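Local coordinates for putative secreted cellulose-binding protein (PDB 4OY6) that probably cleaves cellulose oxidatively as a copper-dependent lytic polysaccharide monooxygenase of family AA10, at residues Q105-A110 with P145-E150; V4-S9 with T99-D104. One frame throughout, in Å; residues are numbered along the deposited sequence.

Interaction 1 (Q105-A110 with P145-E150). With ZN (zinc ion), chain H; CU (copper (II) ion), chain B; NA (sodium ion), chain L.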
loop_
_atom_site.group_PDB
_atom_site.type_symbol
_atom_site.label_atom_id
_atom_site.label_comp_id
_atom_site.label_asym_id
_atom_site.label_seq_id
_atom_site.Cartn_x
_atom_site.Cartn_y
_atom_site.Cartn_z
ATOM N N GLN A 105 -3.864 13.503 6.682
ATOM C CA GLN A 105 -3.900 14.960 6.629
ATOM C C GLN A 105 -5.174 15.559 7.248
ATOM O O GLN A 105 -5.197 16.724 7.594
ATOM C CB GLN A 105 -3.759 15.449 5.168
ATOM C CG GLN A 105 -2.514 14.962 4.408
ATOM C CD GLN A 105 -1.170 15.403 4.978
ATOM O OE1 GLN A 105 -0.960 15.463 6.185
ATOM N NE2 GLN A 105 -0.235 15.687 4.084
ATOM N N ALA A 106 -6.223 14.759 7.349
ATOM C CA ALA A 106 -7.559 15.234 7.708
ATOM C C ALA A 106 -8.076 14.726 9.069
ATOM O O ALA A 106 -9.148 15.136 9.498
ATOM C CB ALA A 106 -8.539 14.842 6.618
ATOM N N SER A 107 -7.348 13.854 9.751
ATOM C CA SER A 107 -7.825 13.290 11.020
ATOM C C SER A 107 -9.243 12.732 10.923
ATOM O O SER A 107 -10.132 13.044 11.731
ATOM C CB SER A 107 -7.724 14.303 12.169
ATOM O OG SER A 107 -6.392 14.772 12.303
ATOM N N HIS A 108 -9.469 11.913 9.911
ATOM C CA HIS A 108 -10.785 11.300 9.731
ATOM C C HIS A 108 -11.175 10.280 10.788
ATOM O O HIS A 108 -12.360 10.039 10.985
ATOM C CB HIS A 108 -10.873 10.581 8.398
ATOM C CG HIS A 108 -10.749 11.450 7.198
ATOM N ND1 HIS A 108 -11.564 12.522 6.967
ATOM C CD2 HIS A 108 -9.958 11.338 6.109
ATOM C CE1 HIS A 108 -11.258 13.062 5.805
ATOM N NE2 HIS A 108 -10.292 12.356 5.256
ATOM N N GLY A 109 -10.197 9.658 11.439
ATOM C CA GLY A 109 -10.428 8.445 12.192
ATOM C C GLY A 109 -10.552 7.237 11.271
ATOM O O GLY A 109 -10.576 7.342 10.031
ATOM N N ALA A 110 -10.587 6.083 11.907
ATOM C CA ALA A 110 -10.808 4.805 11.233
ATOM C C ALA A 110 -11.936 4.046 11.907
ATOM O O ALA A 110 -11.936 3.928 13.133
ATOM C CB ALA A 110 -9.540 3.953 11.215
ATOM N N PRO A 145 -10.111 10.347 15.604
ATOM C CA PRO A 145 -9.406 11.270 14.736
ATOM C C PRO A 145 -7.994 11.557 15.226
ATOM O O PRO A 145 -7.777 11.838 16.409
ATOM C CB PRO A 145 -10.271 12.526 14.799
ATOM C CG PRO A 145 -11.636 12.000 15.036
ATOM C CD PRO A 145 -11.451 10.840 15.964
ATOM N N SER A 146 -7.036 11.473 14.313
ATOM C CA SER A 146 -5.645 11.784 14.606
ATOM C C SER A 146 -4.922 11.994 13.286
ATOM O O SER A 146 -5.374 11.512 12.255
ATOM C CB SER A 146 -4.979 10.629 15.368
ATOM O OG SER A 146 -3.661 10.964 15.764
ATOM N N GLN A 147 -3.807 12.718 13.334
ATOM C CA GLN A 147 -2.962 12.862 12.160
ATOM C C GLN A 147 -2.106 11.631 11.875
ATOM O O GLN A 147 -1.558 11.514 10.781
ATOM C CB GLN A 147 -2.077 14.092 12.266
ATOM C CG GLN A 147 -2.834 15.381 12.016
ATOM C CD GLN A 147 -1.942 16.377 11.325
ATOM O OE1 GLN A 147 -0.977 16.851 11.915
ATOM N NE2 GLN A 147 -2.222 16.662 10.054
ATOM N N ASN A 148 -1.978 10.733 12.854
ATOM C CA ASN A 148 -1.248 9.498 12.653
ATOM C C ASN A 148 -1.996 8.351 13.322
ATOM O O ASN A 148 -2.558 8.532 14.395
ATOM C CB ASN A 148 0.174 9.629 13.213
ATOM C CG ASN A 148 0.949 10.729 12.532
ATOM O OD1 ASN A 148 1.474 10.544 11.424
ATOM N ND2 ASN A 148 0.997 11.903 13.161
ATOM N N TYR A 149 -1.963 7.186 12.689
ATOM C CA TYR A 149 -2.493 5.944 13.266
ATOM C C TYR A 149 -1.381 4.907 13.243
ATOM O O TYR A 149 -0.674 4.780 12.233
ATOM C CB TYR A 149 -3.710 5.412 12.476
ATOM C CG TYR A 149 -4.721 6.480 12.130
ATOM C CD1 TYR A 149 -5.491 7.088 13.110
ATOM C CD2 TYR A 149 -4.886 6.903 10.832
ATOM C CE1 TYR A 149 -6.380 8.102 12.784
ATOM C CE2 TYR A 149 -5.785 7.891 10.499
ATOM C CZ TYR A 149 -6.523 8.507 11.478
ATOM O OH TYR A 149 -7.399 9.527 11.161
ATOM N N GLU A 150 -1.251 4.142 14.314
ATOM C CA GLU A 150 -0.298 3.053 14.382
ATOM C C GLU A 150 -1.004 1.729 14.662
ATOM O O GLU A 150 -1.849 1.644 15.583
ATOM C CB GLU A 150 0.748 3.309 15.474
ATOM C CG GLU A 150 1.655 4.475 15.161
ATOM C CD GLU A 150 2.856 4.600 16.070
ATOM O OE1 GLU A 150 3.022 3.803 17.007
ATOM O OE2 GLU A 150 3.658 5.516 15.825
HETATM ZN ZN ZN H . 0.431 15.904 7.345
HETATM CU CU CU B . -9.382 12.709 3.552
HETATM NA NA NA L . 2.534 11.783 10.367
HETATM O O HOH W 1 4.053 10.645 9.574
#

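Interaction 2 (V4-S9 with T99-D104). With NA (sodium ion), chain L; ZN (zinc ion), chain G; ZN (zinc ion), chain H.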
loop_
_atom_site.group_PDB
_atom_site.type_symbol
_atom_site.label_atom_id
_atom_site.label_comp_id
_atom_site.label_asym_id
_atom_site.label_seq_id
_atom_site.Cartn_x
_atom_site.Cartn_y
_atom_site.Cartn_z
ATOM N N VAL A 4 0.039 4.793 4.082
ATOM C CA VAL A 4 0.992 4.135 4.955
ATOM C C VAL A 4 2.364 4.696 4.643
ATOM O O VAL A 4 2.851 4.600 3.513
ATOM C CB VAL A 4 0.979 2.617 4.800
ATOM C CG1 VAL A 4 2.104 2.017 5.624
ATOM C CG2 VAL A 4 -0.365 2.041 5.234
ATOM N N VAL A 5 2.962 5.343 5.649
ATOM C CA VAL A 5 4.256 5.974 5.505
ATOM C C VAL A 5 5.416 5.134 6.005
ATOM O O VAL A 5 6.549 5.334 5.590
ATOM C CB VAL A 5 4.281 7.385 6.138
ATOM C CG1 VAL A 5 3.262 8.280 5.429
ATOM C CG2 VAL A 5 4.016 7.347 7.633
ATOM N N ASP A 6 5.125 4.170 6.877
ATOM C CA ASP A 6 6.144 3.250 7.388
ATOM C C ASP A 6 5.453 1.946 7.724
ATOM O O ASP A 6 4.515 1.945 8.521
ATOM C CB ASP A 6 6.818 3.787 8.677
ATOM C CG ASP A 6 7.603 5.032 8.454
ATOM O OD1 ASP A 6 8.739 4.934 7.955
ATOM O OD2 ASP A 6 7.098 6.131 8.799
ATOM N N PRO A 7 5.840 0.822 7.087
ATOM C CA PRO A 7 6.734 0.695 5.939
ATOM C C PRO A 7 6.073 1.349 4.728
ATOM O O PRO A 7 4.916 1.053 4.435
ATOM C CB PRO A 7 6.885 -0.827 5.788
ATOM C CG PRO A 7 5.609 -1.386 6.304
ATOM C CD PRO A 7 5.167 -0.453 7.400
ATOM N N ALA A 8 6.788 2.222 4.047
ATOM C CA ALA A 8 6.188 3.065 3.026
ATOM C C ALA A 8 5.399 2.272 2.004
ATOM O O ALA A 8 5.877 1.237 1.495
ATOM C CB ALA A 8 7.254 3.854 2.313
ATOM N N SER A 9 4.223 2.779 1.651
ATOM C CA SER A 9 3.454 2.228 0.541
ATOM C C SER A 9 4.200 2.429 -0.779
ATOM O O SER A 9 5.184 3.156 -0.861
ATOM C CB SER A 9 2.090 2.900 0.474
ATOM O OG SER A 9 2.243 4.282 0.165
ATOM N N THR A 99 5.288 -2.056 13.125
ATOM C CA THR A 99 4.185 -1.106 13.206
ATOM C C THR A 99 3.850 -0.563 11.837
ATOM O O THR A 99 4.720 -0.073 11.134
ATOM C CB THR A 99 4.547 0.055 14.138
ATOM O OG1 THR A 99 4.835 -0.459 15.439
ATOM C CG2 THR A 99 3.420 1.064 14.251
ATOM N N VAL A 100 2.593 -0.658 11.458
ATOM C CA VAL A 100 2.089 0.027 10.279
ATOM C C VAL A 100 1.654 1.413 10.719
ATOM O O VAL A 100 0.758 1.555 11.579
ATOM C CB VAL A 100 0.933 -0.751 9.625
ATOM C CG1 VAL A 100 0.332 0.059 8.492
ATOM C CG2 VAL A 100 1.429 -2.106 9.144
ATOM N N LYS A 101 2.316 2.425 10.154
ATOM C CA LYS A 101 2.047 3.817 10.502
ATOM C C LYS A 101 1.444 4.517 9.312
ATOM O O LYS A 101 2.017 4.544 8.233
ATOM C CB LYS A 101 3.305 4.554 10.950
ATOM C CG LYS A 101 3.016 5.997 11.347
ATOM C CD LYS A 101 4.287 6.692 11.789
ATOM C CE LYS A 101 4.053 8.159 12.068
ATOM N NZ LYS A 101 5.275 8.793 12.625
ATOM N N LEU A 102 0.272 5.077 9.540
ATOM C CA LEU A 102 -0.390 5.897 8.571
ATOM C C LEU A 102 -0.401 7.358 8.981
ATOM O O LEU A 102 -0.592 7.691 10.154
ATOM C CB LEU A 102 -1.833 5.496 8.375
ATOM C CG LEU A 102 -2.047 4.132 7.774
ATOM C CD1 LEU A 102 -2.269 3.113 8.875
ATOM C CD2 LEU A 102 -3.201 4.193 6.773
ATOM N N HIS A 103 -0.215 8.230 7.998
ATOM C CA HIS A 103 -0.356 9.655 8.207
ATOM C C HIS A 103 -1.617 10.072 7.490
ATOM O O HIS A 103 -1.798 9.733 6.325
ATOM C CB HIS A 103 0.847 10.415 7.638
ATOM C CG HIS A 103 0.784 11.876 7.906
ATOM N ND1 HIS A 103 1.044 12.396 9.151
ATOM C CD2 HIS A 103 0.470 12.922 7.120
ATOM C CE1 HIS A 103 0.879 13.705 9.124
ATOM N NE2 HIS A 103 0.546 14.047 7.902
ATOM N N ASP A 104 -2.445 10.833 8.196
ATOM C CA ASP A 104 -3.739 11.326 7.713
ATOM C C ASP A 104 -3.788 12.836 7.824
ATOM O O ASP A 104 -3.769 13.370 8.924
ATOM C CB ASP A 104 -4.878 10.685 8.527
ATOM C CG ASP A 104 -6.266 11.134 8.111
ATOM O OD1 ASP A 104 -6.403 11.868 7.103
ATOM O OD2 ASP A 104 -7.212 10.710 8.817
HETATM NA NA NA L . 2.534 11.783 10.367
HETATM ZN ZN ZN G . 9.970 6.541 7.149
HETATM ZN ZN ZN H . 0.431 15.904 7.345
HETATM O O HOH W 2 8.992 6.190 5.255
HETATM O O HOH W 3 8.655 8.118 7.869
HETATM O O HOH W 4 10.647 7.807 5.862
HETATM O O HOH W 5 11.468 5.461 6.778
HETATM O O HOH W 1 4.053 10.645 9.574
#

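Interaction 1 (Q105-A110 with P145-E150)
Tyr149 and Gly109 make the one direct hydrogen bond of this contact: Gly109 N donates to Tyr149 OH over 2.8 Å, bent to 142° at the hydrogen. The phenol comes off strand 148-154 with CG anti to its own carbonyl carbon (chi1 -45°), which carries the hydroxyl to the loop at Gly109. Asp104, just before the loop, bonds the same hydroxyl and also accepts from His108 N, so Tyr149 OH has two partners, Gly109 N and the Asp104 carboxylate.

Around this polar point lie close van der Waals contacts. Pro145 CB sits 3.1 Å from Ser107 O, and Gly109, at a positive phi (77°) that comes most easily to glycine, passes the proline with its N 3.8 Å from Pro145 CA. The CA-H of Ser107 points at Ser146 O (3.3 Å between CA and O), a weak C-H...O contact. Ser107 OG, anti to its carbonyl carbon, rests beside Gln147 CG at 3.6 Å.

Three side chains bind metals. His108 NE2 binds copper at 2.0 Å together with His1, whose amino-terminal N is also a ligand, in the histidine brace of the LPMO family; Ala106 CB lies over the rim of one imidazole face. Gln105 OE1 holds a zinc ion shared with His103, and Asn148 OD1 an ion modelled as sodium, whose short bonds leave its identity doubtful.

The copper-binding loop is thus tied to the neighbouring strand through a buried phenol whose hydroxyl meets both Gly109 N and a carboxylate, which would be likely to polarise it and fix the backbone just after His108.

Interaction 2 (V4-S9 with T99-D104)
Val4 and Leu102 face each other as a non-hydrogen-bonded antiparallel pair, their side chains on the same side of the sheet as that of Val100. Val4 CG2 fits obliquely against Leu102 CG at 3.7 Å and touches Val100 CG1 at 3.9 Å. With CG1 anti to the backbone N (chi1 174°), Val4 turns both methyls onto the strand: CG1 meets Val100 CG1 and Lys101 O. Strands 161-170 and 175-184 close over this apolar face through Thr166 and Leu179. An alanine at Val4 would probably leave Leu102 CG and Val100 CG1 without their methyl partners and open a gap against Thr166.

Val5 is turned to the flank of the strand, its CG1 lying 3.9 Å from His103 CB and its CG2 beside Lys101 CG. On the face across from Val4, Asp6 and Lys101 run side by side in the same direction, the lysine chain extended beyond CG. The Asp6 carboxylate holds a zinc ion through OD1 at 2.2 Å, and four waters complete the coordination. His103, farther along, bridges the modelled sodium with ND1 and zinc with NE2.

Val5 N and Asp6 N both turn to Lys101 O, the first at 2.9 Å and the second weakly, while Lys101 N returns a nearly straight bond to Asp6 O (168°). Two residues against one make a classic beta bulge, placed where strand 2-6 ends before the cis-proline Pro7, in the three-stranded antiparallel sheet of this E-set-like AA10 domain.

Interaction 2 and interaction 1 lie with centres 12 Å apart, on the same side of the chain's centre. Both reach the same three-stranded antiparallel sheet, interaction 1 through strand 148-154: strand 97-104 is the middle one, flanked by 2-6 and 148-154. They come in series along the chain, since 99-104 runs straight into 105-110. Besides the Asp104 carboxylate at Tyr149, Gln147 O reaches Asp104 N at 2.8 Å, probably a hydrogen bond. Zinc and the modelled sodium tie them further, each held by His103 and one side chain of interaction 1. The N-terminal strand, which begins just after the copper ligand His1, is therefore coupled through the middle strand to the loop carrying His108.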